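PDB 3UXF: fimbrial subunit type 1 from Actinomyces oris, which serves as the major structural subunit of the cell-wall-anchored fimbriae, the surface fibres that take part in bacterial cell adhesion. Local coordinates for residues F412-A415 with T419-I422; P160-N163 with K169-Y172; V241-I244 with V250-A253; T390-D395 with T440-Y445; Q116-G121 with A126-A131. All blocks are in the same frame, centred on the assembly; numbering follows the deposited sequence.

Interaction 1: F412-A415 with T419-I422; sequences FTTA and TVEI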
# COMPACT_ATOMS: atom_id res chain seq x y z
N PHE A 412 -34.09 12.99 -5.47
CA PHE A 412 -34.03 13.48 -4.11
C PHE A 412 -35.08 14.57 -3.97
O PHE A 412 -35.08 15.52 -4.77
CB PHE A 412 -32.61 13.98 -3.79
CG PHE A 412 -31.61 12.91 -3.94
CD1 PHE A 412 -31.05 12.65 -5.18
CD2 PHE A 412 -31.34 12.05 -2.89
CE1 PHE A 412 -30.18 11.56 -5.37
CE2 PHE A 412 -30.48 10.97 -3.05
CZ PHE A 412 -29.90 10.72 -4.29
N THR A 413 -35.99 14.42 -3.00
CA THR A 413 -37.14 15.32 -2.89
C THR A 413 -37.10 16.14 -1.59
O THR A 413 -36.94 15.55 -0.50
CB THR A 413 -38.46 14.52 -2.92
OG1 THR A 413 -38.51 13.78 -4.14
CG2 THR A 413 -39.67 15.47 -2.86
N THR A 414 -37.25 17.48 -1.70
CA THR A 414 -37.24 18.31 -0.50
C THR A 414 -38.50 18.07 0.34
O THR A 414 -39.61 17.87 -0.19
CB THR A 414 -37.12 19.81 -0.80
OG1 THR A 414 -38.14 20.24 -1.71
CG2 THR A 414 -35.71 20.13 -1.37
N ALA A 415 -38.29 18.08 1.65
CA ALA A 415 -39.37 17.85 2.62
C ALA A 415 -39.04 18.57 3.92
O ALA A 415 -37.95 19.14 4.09
CB ALA A 415 -39.48 16.36 2.88
N THR A 419 -35.80 20.92 2.68
CA THR A 419 -34.43 20.39 2.56
C THR A 419 -34.43 18.94 2.15
O THR A 419 -35.43 18.23 2.29
CB THR A 419 -33.68 20.48 3.89
OG1 THR A 419 -34.32 19.62 4.84
CG2 THR A 419 -33.67 21.91 4.41
N VAL A 420 -33.30 18.46 1.64
CA VAL A 420 -33.15 17.02 1.42
C VAL A 420 -31.68 16.70 1.54
O VAL A 420 -30.83 17.52 1.16
CB VAL A 420 -33.71 16.53 0.05
CG1 VAL A 420 -32.98 17.18 -1.13
CG2 VAL A 420 -33.65 15.00 -0.05
N GLU A 421 -31.37 15.54 2.10
CA GLU A 421 -29.97 15.10 2.15
C GLU A 421 -29.68 14.20 0.98
O GLU A 421 -30.50 13.34 0.60
CB GLU A 421 -29.67 14.35 3.45
CG GLU A 421 -29.88 15.22 4.66
CD GLU A 421 -29.35 14.64 5.95
OE1 GLU A 421 -29.03 13.44 5.99
OE2 GLU A 421 -29.25 15.42 6.91
N ILE A 422 -28.50 14.40 0.39
CA ILE A 422 -28.03 13.53 -0.68
C ILE A 422 -26.82 12.79 -0.09
O ILE A 422 -25.73 13.36 0.10
CB ILE A 422 -27.64 14.34 -1.91
CG1 ILE A 422 -28.89 15.12 -2.41
CG2 ILE A 422 -27.11 13.41 -2.99
CD1 ILE A 422 -28.60 16.03 -3.56
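Phe-412 lies against Val-420 and Ile-422, and its side chain can be followed outward from the strand. Phe-412 CB rests on Val-420 CG2 (4.0 Å). With CG turned beside the backbone N (chi1 -60°), the ring is carried out over Ile-422. Ring atom CG meets Ile-422 CG1 at 3.8 Å, CD2 passes Glu-421 O obliquely at 3.8 Å, and CE2 and CZ sit above Ile-422 CG2. That methyl lies 4.1 Å from the centroid of the Phe-412 ring, close to the ring normal, in a CH-pi contact. Aromatic and aliphatic residues suit the buried positions of Phe-412 and Ile-422, consistent with the interior between two sheets of the prealbumin-like domain: strand 412-413 pairs with Phe-377 in one sheet, strand 419-426 with strand 344-362 in another, and Ile-406 touches both side chains. At the other end the chain closes on itself. Ala-415 and Thr-419 exchange two backbone hydrogen bonds, from Ala-415 N to Thr-419 O (2.9 Å) and from Thr-419 N to Ala-415 O (3.1 Å). Between these ends Thr-414 turns its CG2 to Val-420 CG1 at 4.0 Å, while its buried OG1 is gripped by Tyr-372 O and Ala-375 N.

Interaction 2: P160-N163 with K169-Y172; sequences PMTN and KWNY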
# COMPACT_ATOMS: atom_id res chain seq x y z
N PRO A 160 39.78 -5.33 6.45
CA PRO A 160 39.39 -4.06 5.83
C PRO A 160 38.87 -4.25 4.41
O PRO A 160 38.86 -5.38 3.87
CB PRO A 160 40.71 -3.29 5.77
CG PRO A 160 41.75 -4.41 5.53
CD PRO A 160 41.23 -5.60 6.30
N MET A 161 38.43 -3.14 3.81
CA MET A 161 38.11 -3.03 2.40
C MET A 161 39.10 -2.05 1.84
O MET A 161 39.55 -1.17 2.56
CB MET A 161 36.72 -2.37 2.22
CG MET A 161 35.58 -3.32 2.40
SD MET A 161 34.07 -2.40 2.07
CE MET A 161 34.29 -2.08 0.33
N THR A 162 39.37 -2.16 0.55
CA THR A 162 40.16 -1.15 -0.13
C THR A 162 39.21 -0.01 -0.43
O THR A 162 38.16 -0.21 -1.04
CB THR A 162 40.76 -1.69 -1.44
OG1 THR A 162 41.75 -2.68 -1.15
CG2 THR A 162 41.40 -0.57 -2.24
N ASN A 163 39.55 1.19 0.02
CA ASN A 163 38.71 2.37 -0.18
C ASN A 163 38.65 2.80 -1.64
O ASN A 163 39.64 3.27 -2.19
CB ASN A 163 39.22 3.53 0.69
CG ASN A 163 38.26 4.69 0.73
OD1 ASN A 163 37.38 4.82 -0.11
ND2 ASN A 163 38.42 5.56 1.73
N LYS A 169 44.36 3.37 0.31
CA LYS A 169 44.01 3.12 1.70
C LYS A 169 43.20 1.85 1.94
O LYS A 169 42.29 1.53 1.19
CB LYS A 169 43.20 4.30 2.25
CG LYS A 169 43.98 5.58 2.44
CD LYS A 169 43.14 6.62 3.17
CE LYS A 169 43.99 7.79 3.63
NZ LYS A 169 45.24 7.34 4.29
N TRP A 170 43.55 1.15 3.02
CA TRP A 170 42.76 0.04 3.50
C TRP A 170 41.83 0.66 4.53
O TRP A 170 42.28 1.38 5.42
CB TRP A 170 43.65 -1.00 4.19
CG TRP A 170 44.30 -2.00 3.29
CD1 TRP A 170 45.64 -2.13 3.05
CD2 TRP A 170 43.66 -3.03 2.53
NE1 TRP A 170 45.87 -3.17 2.18
CE2 TRP A 170 44.67 -3.73 1.84
CE3 TRP A 170 42.33 -3.42 2.35
CZ2 TRP A 170 44.39 -4.80 1.00
CZ3 TRP A 170 42.06 -4.48 1.51
CH2 TRP A 170 43.08 -5.16 0.85
N ASN A 171 40.54 0.40 4.42
CA ASN A 171 39.57 0.94 5.37
C ASN A 171 39.17 -0.13 6.37
O ASN A 171 38.55 -1.12 6.01
CB ASN A 171 38.35 1.49 4.64
CG ASN A 171 37.24 1.91 5.58
OD1 ASN A 171 37.49 2.23 6.73
ND2 ASN A 171 36.01 1.90 5.08
N TYR A 172 39.54 0.07 7.63
CA TYR A 172 39.28 -0.91 8.68
C TYR A 172 37.98 -0.64 9.44
O TYR A 172 37.59 -1.43 10.29
CB TYR A 172 40.45 -0.98 9.66
CG TYR A 172 41.73 -1.50 9.07
CD1 TYR A 172 42.08 -2.84 9.19
CD2 TYR A 172 42.60 -0.66 8.39
CE1 TYR A 172 43.26 -3.32 8.65
CE2 TYR A 172 43.78 -1.14 7.85
CZ TYR A 172 44.10 -2.47 7.98
OH TYR A 172 45.27 -2.95 7.45
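Met-161 and Asn-171 form an antiparallel hydrogen-bonded pair, held in both directions by backbone bonds. Asn-171 N reaches Met-161 O at 2.6 Å, short and nearly straight at 173°, and Met-161 N returns a bond to Asn-171 O at 3.0 Å. Next along, Thr-162 faces Trp-170 as a non-hydrogen-bonded pair, and Asn-163 N then donates to Lys-169 O (3.0 Å). The side chains of Met-161 and Asn-171 therefore share one face of the sheet and those of Thr-162 and Trp-170 the other. On the latter face Trp-170 CG lies beside the backbone N, opposite the carbonyl carbon (chi1 -84°), which carries the indole back over Pro-160 and Thr-162: Thr-162 OG1 stands 3.2 Å from Trp-170 CZ3, above the ring and displaced toward its rim. The indole nitrogen is occupied by Ser-35 O. Pro-160 is wedged between two aromatic residues. Its CG lies 3.4 Å from Trp-170 CE3, and its CB sits over the centre of the Tyr-172 ring, 3.8 Å from the centroid, in a CH-pi contact. Proline suits the place, since its compact, rigid ring offers C-H groups to both aromatics and needs no hydrogen-bond partner for its nitrogen. Tyr-172 in turn is anchored through OH to Asp-38 N. The peptide bond before Pro-160 is cis, and the chain changes sheets here, from strand 155-159 to strand 161-162. The arrangement is a beta hairpin, strands 161-162 and 170-176, whose short arm forms one border of a mixed sheet in the N-terminal pilin domain.

Interaction 3: V241-I244 with V250-A253; sequences VVKI and VTLA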
# COMPACT_ATOMS: atom_id res chain seq x y z
N VAL A 241 -9.37 -11.82 -8.00
CA VAL A 241 -8.57 -12.21 -9.14
C VAL A 241 -7.13 -12.11 -8.67
O VAL A 241 -6.75 -11.11 -8.05
CB VAL A 241 -8.79 -11.28 -10.34
CG1 VAL A 241 -7.86 -11.69 -11.47
CG2 VAL A 241 -10.22 -11.41 -10.80
N VAL A 242 -6.34 -13.16 -8.90
CA VAL A 242 -4.96 -13.21 -8.45
C VAL A 242 -4.06 -13.46 -9.65
O VAL A 242 -4.30 -14.37 -10.43
CB VAL A 242 -4.72 -14.34 -7.43
CG1 VAL A 242 -3.27 -14.31 -6.92
CG2 VAL A 242 -5.72 -14.18 -6.25
N LYS A 243 -3.05 -12.63 -9.79
CA LYS A 243 -2.11 -12.72 -10.91
C LYS A 243 -0.68 -12.66 -10.44
O LYS A 243 -0.38 -12.11 -9.38
CB LYS A 243 -2.31 -11.55 -11.87
CG LYS A 243 -3.74 -11.46 -12.46
CD LYS A 243 -3.80 -10.32 -13.45
CE LYS A 243 -5.15 -10.29 -14.12
NZ LYS A 243 -5.14 -9.23 -15.19
N ILE A 244 0.22 -13.14 -11.28
CA ILE A 244 1.63 -12.79 -11.12
C ILE A 244 1.89 -11.78 -12.22
O ILE A 244 1.67 -12.09 -13.39
CB ILE A 244 2.53 -14.02 -11.27
CG1 ILE A 244 2.22 -15.05 -10.19
CG2 ILE A 244 4.03 -13.59 -11.16
CD1 ILE A 244 3.05 -16.36 -10.33
N VAL A 250 0.48 -13.70 -15.68
CA VAL A 250 -0.43 -14.83 -15.75
C VAL A 250 -1.50 -14.63 -14.69
O VAL A 250 -1.29 -13.94 -13.70
CB VAL A 250 0.24 -16.18 -15.51
CG1 VAL A 250 1.25 -16.47 -16.61
CG2 VAL A 250 0.92 -16.23 -14.13
N THR A 251 -2.63 -15.26 -14.92
CA THR A 251 -3.68 -15.32 -13.92
C THR A 251 -3.65 -16.68 -13.25
O THR A 251 -3.57 -17.72 -13.92
CB THR A 251 -5.03 -15.06 -14.58
OG1 THR A 251 -5.01 -13.74 -15.14
CG2 THR A 251 -6.20 -15.16 -13.60
N LEU A 252 -3.71 -16.67 -11.92
CA LEU A 252 -3.73 -17.88 -11.15
C LEU A 252 -5.16 -18.37 -10.92
O LEU A 252 -6.13 -17.62 -11.09
CB LEU A 252 -3.08 -17.63 -9.79
CG LEU A 252 -1.62 -17.18 -9.85
CD1 LEU A 252 -0.98 -17.17 -8.43
CD2 LEU A 252 -0.78 -18.06 -10.79
N ALA A 253 -5.28 -19.65 -10.55
CA ALA A 253 -6.59 -20.29 -10.44
C ALA A 253 -6.96 -20.56 -9.00
O ALA A 253 -6.15 -21.09 -8.23
CB ALA A 253 -6.59 -21.60 -11.23
O HOH W 1 -7.55 -15.53 -10.08
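Val-242, Ile-244, Val-250 and Leu-252 carry the backbone hydrogen bonds of this contact. Ile-244 and Val-250 form an antiparallel hydrogen-bonded pair, with Ile-244 N bound to Val-250 O and Val-250 N to Ile-244 O, both at 3.0 Å. Further from the turn, Leu-252 N donates to Val-242 O (2.8 Å), but the reciprocal bond is missing because the strands have begun to part: Val-242 N and Leu-252 O are 5.0 Å apart. A water molecule bridges the two groups. It accepts from Val-242 N at 2.9 Å and donates to Leu-252 O at 2.7 Å, so both backbone groups remain satisfied as the pairing ends.

The apolar contacts lie on one side of the hairpin. Val-242 CG1 meets Leu-252 CD1 at 4.0 Å, and Ile-244 CB meets Val-250 CG2 at the same distance. Branched aliphatic side chains fit here because Val-242, Ile-244 and Leu-252 also pack on Leu-296 of the adjoining strand, and helix 277-288 touches Ile-244 and Leu-252.

On the other side of the sheet Lys-243 faces Thr-251 as a non-hydrogen-bonded pair. The lysine chain, fully extended beyond CG, runs past the threonine hydroxyl, its CE 3.6 Å from Thr-251 OG1. Its ammonium group continues to a salt bridge with Glu-249, so the aliphatic stem does the packing and the charge is paired near the turn. The whole is a beta hairpin, its second strand, 250-251, bordering an antiparallel sheet next to strand 241-245.

Interaction 4: T390-D395 with T440-Y445; sequences TLRDSD and TDEDYY. With CA (calcium ion), chain C.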
# COMPACT_ATOMS: atom_id res chain seq x y z
N THR A 390 -22.10 20.86 -18.84
CA THR A 390 -22.36 19.70 -19.68
C THR A 390 -22.46 18.45 -18.79
O THR A 390 -21.50 18.05 -18.13
CB THR A 390 -21.21 19.50 -20.66
OG1 THR A 390 -21.09 20.66 -21.49
CG2 THR A 390 -21.45 18.29 -21.53
N LEU A 391 -23.64 17.82 -18.79
CA LEU A 391 -23.84 16.62 -17.98
C LEU A 391 -23.10 15.44 -18.58
O LEU A 391 -23.09 15.25 -19.80
CB LEU A 391 -25.33 16.28 -17.88
CG LEU A 391 -26.23 17.42 -17.40
CD1 LEU A 391 -27.66 16.91 -17.35
CD2 LEU A 391 -25.74 17.88 -16.02
N ARG A 392 -22.48 14.64 -17.71
CA ARG A 392 -21.81 13.41 -18.13
C ARG A 392 -22.77 12.23 -17.90
O ARG A 392 -23.44 12.12 -16.88
CB ARG A 392 -20.50 13.28 -17.30
CG ARG A 392 -19.39 12.34 -17.79
CD ARG A 392 -18.01 12.62 -17.03
NE ARG A 392 -17.66 14.06 -16.99
CZ ARG A 392 -17.15 14.70 -15.93
NH1 ARG A 392 -16.88 14.05 -14.80
NH2 ARG A 392 -16.93 16.02 -15.99
N ASP A 393 -22.85 11.32 -18.86
CA ASP A 393 -23.73 10.17 -18.76
C ASP A 393 -23.18 9.17 -17.74
O ASP A 393 -22.05 8.70 -17.87
CB ASP A 393 -23.79 9.54 -20.16
CG ASP A 393 -24.69 8.31 -20.22
OD1 ASP A 393 -25.38 7.96 -19.24
OD2 ASP A 393 -24.73 7.71 -21.31
N SER A 394 -23.95 8.85 -16.71
CA SER A 394 -23.47 7.94 -15.66
C SER A 394 -23.33 6.50 -16.12
O SER A 394 -22.64 5.71 -15.48
CB SER A 394 -24.43 8.01 -14.47
OG SER A 394 -24.61 9.39 -14.11
N ASP A 395 -24.00 6.14 -17.22
CA ASP A 395 -23.89 4.79 -17.79
C ASP A 395 -23.73 4.86 -19.30
O ASP A 395 -24.72 4.81 -20.04
CB ASP A 395 -25.11 3.93 -17.43
CG ASP A 395 -25.04 2.54 -18.06
OD1 ASP A 395 -24.01 2.22 -18.70
OD2 ASP A 395 -26.02 1.78 -17.92
N THR A 440 -9.99 20.90 -12.21
CA THR A 440 -10.39 21.58 -13.42
C THR A 440 -11.91 21.70 -13.47
O THR A 440 -12.61 21.21 -12.57
CB THR A 440 -9.98 20.80 -14.64
OG1 THR A 440 -10.82 19.65 -14.80
CG2 THR A 440 -8.52 20.32 -14.52
N ASP A 441 -12.38 22.30 -14.53
CA ASP A 441 -13.84 22.44 -14.67
C ASP A 441 -14.50 21.07 -14.88
O ASP A 441 -15.73 21.00 -14.83
CB ASP A 441 -14.19 23.36 -15.84
CG ASP A 441 -14.01 24.80 -15.51
OD1 ASP A 441 -14.08 25.15 -14.30
OD2 ASP A 441 -13.80 25.56 -16.47
N GLU A 442 -13.72 20.02 -15.11
CA GLU A 442 -14.32 18.69 -15.24
C GLU A 442 -14.64 18.08 -13.87
O GLU A 442 -15.39 17.10 -13.78
CB GLU A 442 -13.44 17.75 -16.04
CG GLU A 442 -13.34 18.17 -17.50
CD GLU A 442 -12.56 17.19 -18.33
OE1 GLU A 442 -11.69 16.48 -17.78
OE2 GLU A 442 -12.83 17.13 -19.55
N ASP A 443 -14.10 18.66 -12.80
CA ASP A 443 -14.17 18.04 -11.46
C ASP A 443 -15.36 18.60 -10.66
O ASP A 443 -15.20 19.19 -9.60
CB ASP A 443 -12.87 18.29 -10.71
CG ASP A 443 -11.70 17.58 -11.36
OD1 ASP A 443 -11.81 16.38 -11.68
OD2 ASP A 443 -10.66 18.24 -11.59
N TYR A 444 -16.56 18.39 -11.20
CA TYR A 444 -17.79 18.87 -10.58
C TYR A 444 -18.87 17.80 -10.53
O TYR A 444 -18.90 16.88 -11.36
CB TYR A 444 -18.33 20.07 -11.35
CG TYR A 444 -17.70 21.37 -10.97
CD1 TYR A 444 -18.16 22.09 -9.88
CD2 TYR A 444 -16.69 21.92 -11.75
CE1 TYR A 444 -17.61 23.28 -9.54
CE2 TYR A 444 -16.12 23.14 -11.40
CZ TYR A 444 -16.61 23.81 -10.31
OH TYR A 444 -16.07 25.04 -9.95
N TYR A 445 -19.77 17.96 -9.58
CA TYR A 445 -21.10 17.38 -9.70
C TYR A 445 -22.07 18.48 -10.12
O TYR A 445 -21.75 19.67 -10.00
CB TYR A 445 -21.55 16.86 -8.33
CG TYR A 445 -20.72 15.70 -7.86
CD1 TYR A 445 -20.64 14.53 -8.63
CD2 TYR A 445 -20.03 15.74 -6.66
CE1 TYR A 445 -19.86 13.44 -8.20
CE2 TYR A 445 -19.25 14.66 -6.21
CZ TYR A 445 -19.18 13.50 -6.99
OH TYR A 445 -18.39 12.44 -6.58
CA CA C . -26.55 6.21 -20.65
O HOH W 2 -17.01 14.91 -12.13
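Arg-392 stands immediately before the calcium-binding loop of the C-terminal part of the pilin and stretches from there to Glu-442, in a turn fifty residues further along the chain. Its NH2 donates to the backbone carbonyl Glu-442 O at 2.9 Å, with an N-H...O angle of 164°. The oxygen lies at the edge of the guanidinium, near its plane, and the donor meets it on a lone pair. The side chain gets there by leaving the backbone with CG opposite N (chi1 -162°) and bending at chi3 (-48°). A water adds a second link: it accepts from Arg-392 NH1 (2.8 Å) and donates to Tyr-444 O (2.8 Å) and, over a longer distance, to Glu-442 O. Arginine suits this place, because one flat cation can address the carbonyl directly and through water at once.

Within the prealbumin-like domain both segments flank strand 376-385, which pairs with Arg-392 on one side and with Tyr-444 on the other. The receiving carbonyl belongs to a type I beta turn, Thr-440 to Asp-443. Here Thr-440 OG1 takes Glu-442 N in an ST turn, while Asp-443 OD2 accepts from Thr-440 N and forms a salt bridge with Lys-436.

The next residue after Arg-392, Asp-393, binds the calcium ion with both carboxylate oxygens, OD1 at 2.5 Å and OD2 at 2.4 Å. Asp-395 contributes its backbone O, and Thr-398, Thr-400 and Asp-402 complete the site. Asp-393 OD1 also accepts from Asp-395 N (3.0 Å) in an Asx turn, the N-H meeting OD1 from above the carboxylate plane.

Interaction 5: Q116-G121 with A126-A131; sequences QKITTG and ASFTDA. With CA (calcium ion), chain D.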
# COMPACT_ATOMS: atom_id res chain seq x y z
N GLN A 116 28.91 -13.09 16.18
CA GLN A 116 28.54 -11.99 17.05
C GLN A 116 27.21 -11.44 16.58
O GLN A 116 26.90 -11.54 15.39
CB GLN A 116 29.58 -10.87 16.97
CG GLN A 116 30.88 -11.19 17.74
CD GLN A 116 30.65 -11.33 19.24
OE1 GLN A 116 29.83 -10.62 19.86
NE2 GLN A 116 31.38 -12.25 19.84
N LYS A 117 26.45 -10.86 17.50
CA LYS A 117 25.15 -10.28 17.18
C LYS A 117 24.98 -8.90 17.79
O LYS A 117 25.55 -8.59 18.84
CB LYS A 117 24.01 -11.17 17.68
CG LYS A 117 24.16 -12.64 17.40
CD LYS A 117 23.04 -13.42 18.07
CE LYS A 117 23.29 -13.60 19.56
NZ LYS A 117 22.41 -12.75 20.40
N ILE A 118 24.16 -8.08 17.14
CA ILE A 118 23.83 -6.75 17.62
C ILE A 118 22.43 -6.39 17.14
O ILE A 118 22.03 -6.76 16.05
CB ILE A 118 24.80 -5.69 17.10
CG1 ILE A 118 26.09 -5.70 17.90
CG2 ILE A 118 24.16 -4.31 17.17
CD1 ILE A 118 26.63 -4.32 18.19
N THR A 119 21.69 -5.66 17.97
CA THR A 119 20.34 -5.22 17.61
C THR A 119 20.34 -3.71 17.43
O THR A 119 20.93 -2.99 18.24
CB THR A 119 19.31 -5.63 18.66
OG1 THR A 119 19.25 -7.06 18.74
CG2 THR A 119 17.94 -5.10 18.28
N THR A 120 19.69 -3.22 16.38
CA THR A 120 19.72 -1.80 16.11
C THR A 120 18.85 -1.04 17.12
O THR A 120 17.85 -1.56 17.64
CB THR A 120 19.18 -1.48 14.71
OG1 THR A 120 17.80 -1.91 14.63
CG2 THR A 120 19.99 -2.19 13.62
N GLY A 121 19.26 0.19 17.35
CA GLY A 121 18.49 1.11 18.17
C GLY A 121 17.79 2.11 17.27
O GLY A 121 17.59 1.86 16.08
N ALA A 126 23.63 -1.12 13.45
CA ALA A 126 24.19 -2.25 14.18
C ALA A 126 25.71 -2.05 14.14
O ALA A 126 26.35 -2.24 13.09
CB ALA A 126 23.81 -3.54 13.52
N SER A 127 26.27 -1.59 15.26
CA SER A 127 27.66 -1.15 15.26
C SER A 127 28.54 -2.19 15.89
O SER A 127 28.69 -2.20 17.11
CB SER A 127 27.82 0.16 16.03
OG SER A 127 27.14 1.18 15.33
N PHE A 128 29.12 -3.06 15.08
CA PHE A 128 30.01 -4.08 15.62
C PHE A 128 31.36 -3.47 15.94
O PHE A 128 31.93 -2.75 15.12
CB PHE A 128 30.17 -5.24 14.63
CG PHE A 128 28.90 -6.00 14.40
CD1 PHE A 128 28.60 -7.08 15.18
CD2 PHE A 128 27.99 -5.57 13.45
CE1 PHE A 128 27.41 -7.79 15.00
CE2 PHE A 128 26.79 -6.25 13.25
CZ PHE A 128 26.49 -7.36 14.04
N THR A 129 31.88 -3.74 17.14
CA THR A 129 33.03 -3.01 17.64
C THR A 129 34.31 -3.76 17.34
O THR A 129 34.28 -4.87 16.81
CB THR A 129 33.00 -2.88 19.17
OG1 THR A 129 33.00 -4.21 19.74
CG2 THR A 129 31.71 -2.13 19.62
N ASP A 130 35.42 -3.16 17.76
CA ASP A 130 36.72 -3.83 17.69
C ASP A 130 36.74 -5.11 18.54
O ASP A 130 37.40 -6.09 18.19
CB ASP A 130 37.79 -2.83 18.13
CG ASP A 130 39.21 -3.37 17.99
OD1 ASP A 130 39.49 -4.16 17.07
OD2 ASP A 130 40.06 -2.96 18.80
N ALA A 131 36.02 -5.12 19.66
CA ALA A 131 35.95 -6.37 20.44
C ALA A 131 35.25 -7.49 19.69
O ALA A 131 35.51 -8.67 19.93
CB ALA A 131 35.28 -6.14 21.84
CA CA D . 39.40 -6.66 17.05
O HOH W 3 41.58 -7.62 16.54
O HOH W 4 40.14 -5.96 14.80
O HOH W 5 40.34 -6.32 19.25
O HOH W 6 39.15 -8.86 17.87
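Gln-116 begins the contact with its backbone, its O lying 3.8 Å from Phe-128 CE1; its CB also approaches that ring. Lys-117 points the other way. Ile-118 turns inward and does most of the touching with all its branches. CG1 sits over one face of the Phe-128 ring, displaced toward the rim and 4.1 Å from the centroid, in a CH-pi contact. CG2, opposite the backbone N, drops onto Ala-126, 3.7 Å from its CB. Ile-118 CD1 comes 3.1 Å from Ser-127 O with chi2 at -140°, off a staggered value, a doubtful placement. At Thr-120, CG2 approaches Ala-126 CB at 4.1 Å, while the buried OG1 is bound by Val-74 O and Val-77 N. Beyond Phe-128 follows Asp-130, whose O and OD1 bind a calcium ion at 2.4 and 2.5 Å along with four waters and Thr-133 O. Strands 114-119 and 125-128 are outermost in two different sheets, consistent with the margin of a beta sandwich. No hydrogen bond joins the segments: backbone groups pair within their own sheets, Ile-118 with Phe-79 and Ala-126 with Val-47, so the sheets are held together here by apolar, non-directional contact of isoleucine with phenylalanine and alanine.

How the interactions relate
The five contacts spread along an elongated molecule. Interactions 2 and 5 belong to the N-terminal domain and reach the same sheet, their centres about 20 Å apart; interactions 1 and 4, about 21 Å apart between centres, both reach one sheet of the prealbumin-like domain, interaction 1 through strand 412-413. Interaction 3 lies between these pairs. Interactions 1, 3 and 5 are partly buried, with mainly aliphatic and aromatic packing. Interactions 2 and 4 are surface contacts: one a hairpin with proline among aromatics, the other a single arginine bond with a water. Hairpin pairing holds interactions 2 and 3; interaction 1 combines one antiparallel bridge with packing between sheets, and interaction 5 has packing alone. Only segments of interactions 4 and 5 supply calcium ligands.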